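Long-range contact in protocatechuate decarboxylase (Klebsiella pneumoniae, PDB 5O3M), which decarboxylates 3,4-dihydroxybenzoic acid (protocatechuate) to catechol and belongs to the UbiD family of prenylated-flavin-dependent decarboxylases: residues Ile418-Glu423 / Ile480-Val485. Sequence-based numbering, arbitrary orientation.
Sequences IILVDE and IFDCTV. With 9JE (pentane-1,5-diol), chain H.
Ile-418 to Leu-420 and Ile-480 to Asp-482 pair as neighbouring parallel strands. Phe-481 N gives a nearly straight bond to Ile-418 O (2.8 Å), and Leu-420 N bonds to Phe-481 O (3.0 Å). Cys-483 N still reaches Leu-420 O at 2.9 Å, but this bond is bent to 136° at the hydrogen. Past Asp-482 the register slips by one: by CA positions Val-421 lies nearest Thr-484, not Cys-483.

The turn that follows is an Asx turn. Asp-482 OD1 takes two bonds, from Thr-484 N and from Thr-484 OG1 (2.6 Å), the latter on its syn lone pair. CG of Asp-482 stands anti to the backbone N (chi1 -180°), which carries the carboxylate along the chain toward Thr-484.

Asp-422 closes the far end. Its OD2 accepts from Val-485 N (2.8 Å) on the syn lone pair, and the side chains of Asp-422 and Thr-484 cross at about a right angle. One water ties Asp-422 N and OD2 to Cys-483 O. Val-485 N and this water thus both hold OD2.

Apolar contacts lie on both faces of the sheet. On one, Leu-420 CD1 meets Ile-480 CG2 at 3.7 Å, and Thr-484 CG2 packs against Leu-420 CB. On the other, Ile-419 CG1 approaches Phe-481 CD1 obliquely, while Ile-419 CG2 faces Cys-483 SG.

Asp-422, Glu-423 and Val-485 line a pentane-1,5-diol site, with Glu-423 OE2 3.2 Å from C05 of the diol. NZ of Lys-392 hydrogen-bonds to Thr-484 OG1 and Val-485 O.

Both strands belong to the mixed sheet of the C-terminal domain, flanked by strands 385-390 and 447-454. Helix 400-411 packs on the Ile-418 and Ile-480 face, and helix 430-439 on the Ile-419 and Phe-481 face, where Phe-481 also meets Phe-481 of a second subunit.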
ATOM      1  N   ILE A 418       6.489  13.060  12.734  1.00 32.28           N
ATOM      2  CA  ILE A 418       7.175  12.667  13.958  1.00 25.90           C
ATOM      3  C   ILE A 418       8.368  11.805  13.579  1.00 30.82           C
ATOM      4  O   ILE A 418       8.260  10.933  12.712  1.00 33.46           O
ATOM      5  CB  ILE A 418       6.234  11.878  14.888  1.00 27.40           C
ATOM      6  CG1 ILE A 418       4.992  12.697  15.227  1.00 27.42           C
ATOM      7  CG2 ILE A 418       6.994  11.378  16.109  1.00 26.36           C
ATOM      8  CD1 ILE A 418       5.267  13.895  16.135  1.00 26.15           C
ATOM      9  N   ILE A 419       9.505  12.036  14.225  1.00 34.28           N
ATOM     10  CA  ILE A 419      10.672  11.175  14.073  1.00 33.06           C
ATOM     11  C   ILE A 419      11.016  10.620  15.443  1.00 32.09           C
ATOM     12  O   ILE A 419      11.175  11.379  16.411  1.00 26.92           O
ATOM     13  CB  ILE A 419      11.868  11.909  13.452  1.00 31.40           C
ATOM     14  CG1 ILE A 419      11.465  12.507  12.095  1.00 24.31           C
ATOM     15  CG2 ILE A 419      13.022  10.960  13.306  1.00 24.64           C
ATOM     16  CD1 ILE A 419      12.572  13.369  11.467  1.00 24.57           C
ATOM     17  N   LEU A 420      11.087   9.299  15.532  1.00 33.38           N
ATOM     18  CA  LEU A 420      11.332   8.594  16.779  1.00 31.81           C
ATOM     19  C   LEU A 420      12.761   8.083  16.778  1.00 28.22           C
ATOM     20  O   LEU A 420      13.178   7.430  15.814  1.00 28.57           O
ATOM     21  CB  LEU A 420      10.363   7.420  16.945  1.00 28.87           C
ATOM     22  CG  LEU A 420       8.897   7.794  16.864  1.00 25.99           C
ATOM     23  CD1 LEU A 420       8.070   6.534  16.695  1.00 21.60           C
ATOM     24  CD2 LEU A 420       8.498   8.518  18.133  1.00 27.13           C
ATOM     25  N   VAL A 421      13.509   8.379  17.853  1.00 25.86           N
ATOM     26  CA  VAL A 421      14.887   7.924  17.979  1.00 23.83           C
ATOM     27  C   VAL A 421      15.158   7.461  19.406  1.00 24.91           C
ATOM     28  O   VAL A 421      14.442   7.806  20.349  1.00 24.28           O
ATOM     29  CB  VAL A 421      15.908   9.012  17.568  1.00 30.44           C
ATOM     30  CG1 VAL A 421      15.676   9.453  16.124  1.00 22.36           C
ATOM     31  CG2 VAL A 421      15.869  10.209  18.549  1.00 29.22           C
ATOM     32  N   ASP A 422      16.237   6.694  19.552  1.00 28.83           N
ATOM     33  CA  ASP A 422      16.653   6.153  20.840  1.00 24.77           C
ATOM     34  C   ASP A 422      17.526   7.147  21.601  1.00 25.53           C
ATOM     35  O   ASP A 422      17.893   8.202  21.089  1.00 29.01           O
ATOM     36  CB  ASP A 422      17.386   4.830  20.627  1.00 38.30           C
ATOM     37  CG  ASP A 422      16.473   3.768  20.094  1.00 33.78           C
ATOM     38  OD1 ASP A 422      15.548   3.414  20.845  1.00 30.43           O
ATOM     39  OD2 ASP A 422      16.653   3.341  18.933  1.00 33.88           O
ATOM     40  N   GLU A 423      17.895   6.780  22.834  1.00 27.20           N
ATOM     41  CA  GLU A 423      18.573   7.710  23.724  1.00 35.53           C
ATOM     42  C   GLU A 423      20.022   7.964  23.337  1.00 33.07           C
ATOM     43  O   GLU A 423      20.641   8.838  23.941  1.00 32.79           O
ATOM     44  CB  GLU A 423      18.518   7.220  25.174  1.00 33.04           C
ATOM     45  CG  GLU A 423      19.396   6.011  25.466  1.00 35.94           C
ATOM     46  CD  GLU A 423      18.678   4.675  25.257  1.00 39.92           C
ATOM     47  OE1 GLU A 423      17.657   4.618  24.533  1.00 38.92           O
ATOM     48  OE2 GLU A 423      19.154   3.672  25.825  1.00 43.81           O
ATOM     49  N   ILE A 480       4.815   9.126  10.569  1.00 27.34           N
ATOM     50  CA  ILE A 480       5.646   8.737  11.703  1.00 26.63           C
ATOM     51  C   ILE A 480       6.829   7.951  11.149  1.00 31.64           C
ATOM     52  O   ILE A 480       6.643   6.899  10.528  1.00 28.67           O
ATOM     53  CB  ILE A 480       4.859   7.902  12.730  1.00 22.72           C
ATOM     54  CG1 ILE A 480       3.627   8.655  13.231  1.00 24.39           C
ATOM     55  CG2 ILE A 480       5.756   7.478  13.919  1.00 25.56           C
ATOM     56  CD1 ILE A 480       2.582   7.746  13.905  1.00 25.58           C
ATOM     57  N   PHE A 481       8.050   8.464  11.349  1.00 28.05           N
ATOM     58  CA  PHE A 481       9.274   7.782  10.930  1.00 29.30           C
ATOM     59  C   PHE A 481       9.860   7.144  12.184  1.00 31.14           C
ATOM     60  O   PHE A 481      10.449   7.832  13.028  1.00 26.87           O
ATOM     61  CB  PHE A 481      10.294   8.729  10.301  1.00 28.73           C
ATOM     62  CG  PHE A 481       9.826   9.440   9.065  1.00 25.99           C
ATOM     63  CD1 PHE A 481       9.178  10.653   9.160  1.00 24.60           C
ATOM     64  CD2 PHE A 481      10.095   8.929   7.810  1.00 29.81           C
ATOM     65  CE1 PHE A 481       8.767  11.349   8.011  1.00 30.60           C
ATOM     66  CE2 PHE A 481       9.674   9.588   6.679  1.00 27.23           C
ATOM     67  CZ  PHE A 481       9.024  10.825   6.779  1.00 28.28           C
ATOM     68  N   ASP A 482       9.700   5.831  12.309  1.00 24.00           N
ATOM     69  CA  ASP A 482      10.218   5.112  13.466  1.00 23.18           C
ATOM     70  C   ASP A 482      11.667   4.720  13.191  1.00 32.91           C
ATOM     71  O   ASP A 482      11.934   3.761  12.459  1.00 27.76           O
ATOM     72  CB  ASP A 482       9.385   3.880  13.784  1.00 24.41           C
ATOM     73  CG  ASP A 482       9.924   3.122  15.002  1.00 35.27           C
ATOM     74  OD1 ASP A 482      10.882   3.626  15.659  1.00 34.03           O
ATOM     75  OD2 ASP A 482       9.390   2.030  15.298  1.00 32.27           O
ATOM     76  N   CYS A 483      12.604   5.438  13.820  1.00 23.43           N
ATOM     77  CA  CYS A 483      14.028   5.144  13.734  1.00 23.37           C
ATOM     78  C   CYS A 483      14.586   4.639  15.068  1.00 28.86           C
ATOM     79  O   CYS A 483      15.775   4.795  15.356  1.00 31.11           O
ATOM     80  CB  CYS A 483      14.779   6.383  13.239  1.00 30.06           C
ATOM     81  SG  CYS A 483      14.002   7.137  11.709  1.00 28.57           S
ATOM     82  N   THR A 484      13.734   4.037  15.902  1.00 27.22           N
ATOM     83  CA  THR A 484      14.201   3.307  17.076  1.00 26.07           C
ATOM     84  C   THR A 484      14.581   1.883  16.667  1.00 31.76           C
ATOM     85  O   THR A 484      13.958   1.284  15.785  1.00 34.91           O
ATOM     86  CB  THR A 484      13.131   3.295  18.178  1.00 24.03           C
ATOM     87  OG1 THR A 484      12.005   2.497  17.775  1.00 26.05           O
ATOM     88  CG2 THR A 484      12.642   4.737  18.448  1.00 20.60           C
ATOM     89  N   VAL A 485      15.639   1.368  17.278  1.00 27.55           N
ATOM     90  CA  VAL A 485      16.046  -0.016  17.030  1.00 24.37           C
ATOM     91  C   VAL A 485      14.968  -0.952  17.575  1.00 30.69           C
ATOM     92  O   VAL A 485      14.500  -0.758  18.715  1.00 28.04           O
ATOM     93  CB  VAL A 485      17.406  -0.300  17.693  1.00 28.35           C
ATOM     94  CG1 VAL A 485      17.805  -1.754  17.500  1.00 27.87           C
ATOM     95  CG2 VAL A 485      18.494   0.663  17.175  1.00 25.59           C
TER
HETATM   96  C02 9JE H 602      19.860   1.973  20.700  1.00 38.46           C
HETATM   97  C03 9JE H 602      20.125   2.457  22.114  1.00 33.71           C
HETATM   98  C04 9JE H 602      21.427   1.970  22.738  1.00 33.57           C
HETATM   99  C05 9JE H 602      21.671   2.892  23.957  1.00 40.98           C
HETATM  100  C06 9JE H 602      22.897   2.422  24.730  1.00 40.27           C
HETATM  101  O01 9JE H 602      19.329   0.677  20.867  1.00 47.47           O
HETATM  102  O07 9JE H 602      23.680   1.721  23.739  1.00 51.87           O
HETATM  103  O   HOH W   1      17.457   5.297  17.291  1.00 28.67           O
HETATM  104  O   HOH W   2      15.403   0.723  20.949  1.00 29.61           O